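Side-chain contacts in transmembrane oligosaccharyl transferase (Archaeoglobus fulgidus, PDB 3WAJ), which is an archaeal integral membrane protein of the STT3/AglB oligosaccharyl transferase family, pairing a helical membrane part with further domains, and carries a zinc ion in the model: residues 642-645 / 646-650; 727-730 / 731-735; 737-740 / 741-744. All coordinates share one frame; numbering follows the deposited sequence.

Contact 1 of 3, residues 642-645 / 646-650; sequences YYSP and TGTFG
Tyr643 and Phe649 lay their rings against each other beside the turn of a tight hairpin, a non-hydrogen-bonded pair on strands 640-643 and 649-652. From its root outward, the tyrosine first passes the backbone: CB stands 4.1 Å from Thr648 O. With CG beside the backbone N and anti to the carbonyl carbon (chi1 -61°), the ring swings across the neighbouring strand. CD1 then passes the CA of Phe649, CE1 comes 3.4 Å from Phe649 CD2, and CZ closes to 3.3 Å from the same CD2. At the end of the chain, OH sits 3.7 Å from Phe649 CE2. The CD2 corner of the phenylalanine thus lies over one face of the tyrosine, offset toward the rim, with the planes at an oblique 44°. Tyr643 also touches Leu725 and Val729 of helix 717-732, while the Phe649 ring meets Phe641. Tyr642 is on the other face of the hairpin, where Gly650 CA makes a CH-pi contact 4.2 Å from the Tyr642 ring centroid. These two residues also exchange a pair of backbone hydrogen bonds. Towards the loop, Ser644 N bonds Thr648 O, and a type I turn from Ser644 to Gly647 is closed by Gly647 N on Ser644 O. The Ser644 hydroxyl bridges from the first arm to two threonines across the turn: OG is 2.6 Å from Thr648 OG1 and 2.8 Å from Thr646 OG1, each a hydrogen bond whose donor is not fixed. Three hydroxyls linked through one serine oxygen knit the exposed end with polar contacts, whereas aromatic carbon takes over at the base, so the hairpin passes from a hydroxyl network at its tip to ring packing against a helix.

Contact 2 of 3, residues 727-730 / 731-735; sequences EAVM and RARYG
Two first torsions lean Glu727 and Arg731, one helical turn apart, toward each other: the glutamate CG is anti to its own backbone N (chi1 -176°), the arginine CG beside the N (chi1 -69°), and the chains lie side by side, pointing the same way. Arg731 CD touches Glu727 CG at 3.8 Å and the carboxylate oxygen OE1 at 3.7 Å. The charges stay beyond a salt bridge, Glu727 OE1 being 4.3 Å from Arg731 NE and well out of the guanidinium plane, so no N-H points at the oxygen and only a longer-range attraction between the charges is likely. Each polar end has other partners: Glu727 OE2 bonds Thr742 OG1 and Tyr708 OH, its OE1 takes Thr739 N, and Arg731 NE gives its hydrogen to Ser737 O. Along the backbone, Arg731 N bonds Glu727 O at 2.9 Å and Ala732 N bonds Ala728 O at 2.8 Å. Arg733 turns back instead. Its CG, wedged between N and carbonyl carbon (chi1 52°), lies 3.1 Å from Met730 O, and a bend further out carries NH1 to 3.7 Å from Val729 CG1, obliquely across the valine. Gly735 is the first residue to leave helical angles, with positive phi. Gly735 N makes a weak bond to Ala732 O and Val736 N turns to Arg731 O: a Schellman motif, the C-terminal stop of helix 717-732.

Contact 3 of 3, residues 737-740 / 741-744; sequences SPTM and GTQE
Gln743 reaches back from the first turn of helix 740-755 to the chain entering it, and its NE2 donates to Pro738 O at 2.8 Å in a nearly straight bond (167° at the hydrogen). With CG beside the backbone N (chi1 -62°), the extended chain carries the amide back to Pro738, and its rotation about chi3 (17°) leaves Pro738 O close to the amide plane. On the way, Gln743 CG skirts Thr739 O at 3.4 Å and Gln743 CB lies 3.3 Å from Met740 O. The same residue's N bonds Thr739 O at 2.9 Å, within the carbonyl plane. Met740, which opens the helix, gives its O to Glu744 N, while its side chain packs on Ile612 and Glu613 of helix 612-615. Pro738 rests its CB 3.6 Å from Thr742 CG2, and its ring also touches Ala728. Thr739 is the N-cap residue; nearby, Glu704 OE2 accepts a hydrogen bond from Gly741 N and a weak one from Thr739 OG1. The glutamine therefore ties down a carbonyl just ahead of the N-cap, that of a buried proline, which its amide satisfies; its backbone N and side-chain NE2 hold the successive oxygens of Thr739 and Pro738.

How the contacts relate
The three contacts descend from surface to interior. Contact 1, a hairpin turn, is at the surface; contact 2, the end of helix 717-732, is partly buried; contact 3, the start of helix 740-755, is buried. Contacts 1 and 2 meet by apolar packing of Tyr643 on Val729, with centres about 14 Å apart. Contacts 2 and 3, centres about 11 Å apart, share the junction between two consecutive helices, where the carboxylate of Glu727, from contact 2, bonds Thr739 N and Thr742 OG1 of contact 3. Contacts 1 and 3 do not touch. Chemistry follows place: hydroxyls and aromatic rings outside, a glycine-ended helix in the middle, and directed amide and carbonyl bonds within.

Contact 1 of 3, residues 642-645 / 646-650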
loop_
_atom_site.group_PDB
_atom_site.type_symbol
_atom_site.label_atom_id
_atom_site.label_comp_id
_atom_site.label_asym_id
_atom_site.label_seq_id
_atom_site.Cartn_x
_atom_site.Cartn_y
_atom_site.Cartn_z
ATOM N N TYR A 642 14.925 -0.660 32.317
ATOM C CA TYR A 642 15.164 0.711 32.775
ATOM C C TYR A 642 16.362 0.811 33.738
ATOM O O TYR A 642 16.757 -0.185 34.361
ATOM C CB TYR A 642 13.921 1.224 33.504
ATOM C CG TYR A 642 13.714 0.521 34.826
ATOM C CD1 TYR A 642 13.015 -0.675 34.891
ATOM C CD2 TYR A 642 14.249 1.035 36.008
ATOM C CE1 TYR A 642 12.838 -1.337 36.088
ATOM C CE2 TYR A 642 14.069 0.387 37.217
ATOM C CZ TYR A 642 13.360 -0.797 37.249
ATOM O OH TYR A 642 13.175 -1.451 38.447
ATOM N N TYR A 643 16.897 2.022 33.884
ATOM C CA TYR A 643 17.814 2.352 34.978
ATOM C C TYR A 643 17.126 3.238 36.015
ATOM O O TYR A 643 16.516 4.262 35.677
ATOM C CB TYR A 643 19.055 3.058 34.456
ATOM C CG TYR A 643 19.821 2.203 33.500
ATOM C CD1 TYR A 643 20.884 1.412 33.931
ATOM C CD2 TYR A 643 19.458 2.152 32.164
ATOM C CE1 TYR A 643 21.589 0.610 33.032
ATOM C CE2 TYR A 643 20.137 1.353 31.273
ATOM C CZ TYR A 643 21.200 0.592 31.705
ATOM O OH TYR A 643 21.840 -0.190 30.784
ATOM N N SER A 644 17.225 2.835 37.279
ATOM C CA SER A 644 16.600 3.566 38.375
ATOM C C SER A 644 17.332 4.885 38.578
ATOM O O SER A 644 18.417 5.090 38.022
ATOM C CB SER A 644 16.644 2.746 39.663
ATOM O OG SER A 644 17.957 2.670 40.173
ATOM N N PRO A 645 16.741 5.800 39.366
ATOM C CA PRO A 645 17.478 7.039 39.660
ATOM C C PRO A 645 18.758 6.821 40.483
ATOM O O PRO A 645 19.601 7.714 40.486
ATOM C CB PRO A 645 16.452 7.894 40.427
ATOM C CG PRO A 645 15.325 6.964 40.783
ATOM C CD PRO A 645 15.314 5.905 39.736
ATOM N N THR A 646 18.889 5.670 41.151
ATOM C CA THR A 646 20.138 5.282 41.814
ATOM C C THR A 646 21.081 4.558 40.849
ATOM O O THR A 646 22.166 4.108 41.233
ATOM C CB THR A 646 19.883 4.402 43.056
ATOM O OG1 THR A 646 19.065 3.283 42.689
ATOM C CG2 THR A 646 19.184 5.205 44.143
ATOM N N GLY A 647 20.656 4.433 39.596
ATOM C CA GLY A 647 21.517 3.871 38.563
ATOM C C GLY A 647 21.548 2.355 38.527
ATOM O O GLY A 647 22.485 1.778 38.000
ATOM N N THR A 648 20.527 1.704 39.082
ATOM C CA THR A 648 20.442 0.254 39.013
ATOM C C THR A 648 19.645 -0.179 37.789
ATOM O O THR A 648 18.595 0.384 37.491
ATOM C CB THR A 648 19.856 -0.363 40.302
ATOM O OG1 THR A 648 18.526 0.136 40.511
ATOM C CG2 THR A 648 20.748 -0.037 41.522
ATOM N N PHE A 649 20.169 -1.170 37.075
ATOM C CA PHE A 649 19.488 -1.745 35.925
ATOM C C PHE A 649 18.385 -2.679 36.394
ATOM O O PHE A 649 18.583 -3.475 37.326
ATOM C CB PHE A 649 20.471 -2.535 35.056
ATOM C CG PHE A 649 19.910 -2.930 33.703
ATOM C CD1 PHE A 649 19.871 -4.262 33.312
ATOM C CD2 PHE A 649 19.419 -1.965 32.822
ATOM C CE1 PHE A 649 19.374 -4.629 32.064
ATOM C CE2 PHE A 649 18.915 -2.325 31.574
ATOM C CZ PHE A 649 18.887 -3.656 31.195
ATOM N N GLY A 650 17.225 -2.600 35.743
ATOM C CA GLY A 650 16.133 -3.480 36.089
ATOM C C GLY A 650 15.188 -3.749 34.943
ATOM O O GLY A 650 15.234 -3.081 33.896
#

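Contact 2 of 3, residues 727-730 / 731-735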
loop_
_atom_site.group_PDB
_atom_site.type_symbol
_atom_site.label_atom_id
_atom_site.label_comp_id
_atom_site.label_asym_id
_atom_site.label_seq_id
_atom_site.Cartn_x
_atom_site.Cartn_y
_atom_site.Cartn_z
ATOM N N GLU A 727 23.087 2.277 22.694
ATOM C CA GLU A 727 22.232 2.891 21.673
ATOM C C GLU A 727 20.840 3.153 22.235
ATOM O O GLU A 727 20.244 4.210 22.002
ATOM C CB GLU A 727 22.114 1.988 20.439
ATOM C CG GLU A 727 21.319 2.607 19.286
ATOM C CD GLU A 727 20.717 1.569 18.326
ATOM O OE1 GLU A 727 19.470 1.434 18.317
ATOM O OE2 GLU A 727 21.483 0.899 17.579
ATOM N N ALA A 728 20.329 2.194 23.001
ATOM C CA ALA A 728 18.951 2.286 23.485
ATOM C C ALA A 728 18.801 3.466 24.453
ATOM O O ALA A 728 17.918 4.309 24.296
ATOM C CB ALA A 728 18.519 0.974 24.141
ATOM N N VAL A 729 19.689 3.522 25.440
ATOM C CA VAL A 729 19.637 4.554 26.460
ATOM C C VAL A 729 19.862 5.902 25.818
ATOM O O VAL A 729 19.157 6.866 26.112
ATOM C CB VAL A 729 20.704 4.310 27.526
ATOM C CG1 VAL A 729 20.756 5.470 28.504
ATOM C CG2 VAL A 729 20.414 3.000 28.249
ATOM N N MET A 730 20.852 5.957 24.933
ATOM C CA MET A 730 21.122 7.166 24.180
ATOM C C MET A 730 19.857 7.689 23.497
ATOM O O MET A 730 19.522 8.856 23.660
ATOM C CB MET A 730 22.217 6.935 23.140
ATOM C CG MET A 730 22.441 8.137 22.225
ATOM S SD MET A 730 22.548 7.716 20.469
ATOM C CE MET A 730 21.981 9.253 19.748
ATOM N N ARG A 731 19.150 6.831 22.756
ATOM C CA ARG A 731 17.960 7.264 22.025
ATOM C C ARG A 731 16.791 7.532 22.963
ATOM O O ARG A 731 15.922 8.342 22.672
ATOM C CB ARG A 731 17.582 6.243 20.931
ATOM C CG ARG A 731 18.582 6.199 19.767
ATOM C CD ARG A 731 18.427 4.973 18.898
ATOM N NE ARG A 731 17.431 5.180 17.859
ATOM C CZ ARG A 731 17.710 5.404 16.580
ATOM N NH1 ARG A 731 18.964 5.415 16.164
ATOM N NH2 ARG A 731 16.726 5.593 15.716
ATOM N N ALA A 732 16.798 6.862 24.106
ATOM C CA ALA A 732 15.705 6.948 25.074
ATOM C C ALA A 732 15.445 8.342 25.641
ATOM O O ALA A 732 14.359 8.610 26.151
ATOM C CB ALA A 732 15.928 5.967 26.203
ATOM N N ARG A 733 16.435 9.223 25.577
ATOM C CA ARG A 733 16.259 10.573 26.108
ATOM C C ARG A 733 15.730 11.553 25.065
ATOM O O ARG A 733 15.231 12.619 25.413
ATOM C CB ARG A 733 17.558 11.078 26.709
ATOM C CG ARG A 733 18.752 10.977 25.787
ATOM C CD ARG A 733 20.000 11.330 26.570
ATOM N NE ARG A 733 19.855 10.885 27.954
ATOM C CZ ARG A 733 20.408 9.785 28.446
ATOM N NH1 ARG A 733 21.171 9.032 27.670
ATOM N NH2 ARG A 733 20.214 9.453 29.714
ATOM N N TYR A 734 15.852 11.186 23.791
ATOM C CA TYR A 734 15.135 11.855 22.714
ATOM C C TYR A 734 13.753 11.233 22.651
ATOM O O TYR A 734 12.971 11.514 21.747
ATOM C CB TYR A 734 15.833 11.623 21.377
ATOM C CG TYR A 734 17.055 12.475 21.128
ATOM C CD1 TYR A 734 17.191 13.194 19.942
ATOM C CD2 TYR A 734 18.077 12.560 22.068
ATOM C CE1 TYR A 734 18.315 13.978 19.698
ATOM C CE2 TYR A 734 19.201 13.343 21.836
ATOM C CZ TYR A 734 19.316 14.048 20.649
ATOM O OH TYR A 734 20.430 14.824 20.417
ATOM N N GLY A 735 13.470 10.352 23.601
ATOM C CA GLY A 735 12.218 9.623 23.619
ATOM C C GLY A 735 11.992 8.680 22.443
ATOM O O GLY A 735 10.880 8.175 22.291
#

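Contact 3 of 3, residues 737-740 / 741-744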
loop_
_atom_site.group_PDB
_atom_site.type_symbol
_atom_site.label_atom_id
_atom_site.label_comp_id
_atom_site.label_asym_id
_atom_site.label_seq_id
_atom_site.Cartn_x
_atom_site.Cartn_y
_atom_site.Cartn_z
ATOM N N SER A 737 12.892 5.125 20.074
ATOM C CA SER A 737 13.148 3.733 20.381
ATOM C C SER A 737 14.378 3.262 19.595
ATOM O O SER A 737 14.849 3.977 18.698
ATOM C CB SER A 737 11.898 2.905 20.075
ATOM O OG SER A 737 11.786 2.666 18.695
ATOM N N PRO A 738 14.936 2.090 19.954
ATOM C CA PRO A 738 16.174 1.681 19.266
ATOM C C PRO A 738 15.923 1.265 17.818
ATOM O O PRO A 738 14.770 0.949 17.469
ATOM C CB PRO A 738 16.636 0.449 20.063
ATOM C CG PRO A 738 15.861 0.510 21.395
ATOM C CD PRO A 738 14.555 1.156 21.038
ATOM N N THR A 739 16.983 1.268 16.997
ATOM C CA THR A 739 16.922 0.705 15.647
ATOM C C THR A 739 16.522 -0.759 15.742
ATOM O O THR A 739 16.806 -1.423 16.747
ATOM C CB THR A 739 18.271 0.807 14.909
ATOM O OG1 THR A 739 19.256 0.066 15.633
ATOM C CG2 THR A 739 18.719 2.270 14.755
ATOM N N MET A 740 15.894 -1.270 14.692
ATOM C CA MET A 740 15.306 -2.609 14.750
ATOM C C MET A 740 16.307 -3.730 15.042
ATOM O O MET A 740 15.993 -4.669 15.776
ATOM C CB MET A 740 14.494 -2.889 13.486
ATOM C CG MET A 740 13.158 -2.163 13.502
ATOM S SD MET A 740 12.210 -2.316 11.977
ATOM C CE MET A 740 13.409 -1.602 10.825
ATOM N N GLY A 741 17.506 -3.625 14.480
ATOM C CA GLY A 741 18.580 -4.554 14.800
ATOM C C GLY A 741 18.901 -4.588 16.287
ATOM O O GLY A 741 19.105 -5.658 16.889
ATOM N N THR A 742 18.935 -3.412 16.894
ATOM C CA THR A 742 19.131 -3.329 18.335
ATOM C C THR A 742 17.921 -3.916 19.074
ATOM O O THR A 742 18.064 -4.608 20.100
ATOM C CB THR A 742 19.400 -1.892 18.762
ATOM O OG1 THR A 742 20.633 -1.465 18.172
ATOM C CG2 THR A 742 19.485 -1.781 20.272
ATOM N N GLN A 743 16.729 -3.673 18.552
ATOM C CA GLN A 743 15.537 -4.235 19.190
ATOM C C GLN A 743 15.613 -5.742 19.245
ATOM O O GLN A 743 15.253 -6.349 20.252
ATOM C CB GLN A 743 14.276 -3.794 18.464
ATOM C CG GLN A 743 14.064 -2.307 18.472
ATOM C CD GLN A 743 12.714 -1.950 17.924
ATOM O OE1 GLN A 743 11.840 -2.806 17.840
ATOM N NE2 GLN A 743 12.531 -0.689 17.533
ATOM N N GLU A 744 16.076 -6.348 18.156
ATOM C CA GLU A 744 16.203 -7.805 18.101
ATOM C C GLU A 744 17.244 -8.291 19.133
ATOM O O GLU A 744 17.019 -9.279 19.847
ATOM C CB GLU A 744 16.597 -8.246 16.687
ATOM C CG GLU A 744 17.191 -9.649 16.620
ATOM C CD GLU A 744 17.583 -10.052 15.197
ATOM O OE1 GLU A 744 18.668 -10.655 15.012
ATOM O OE2 GLU A 744 16.796 -9.772 14.263
#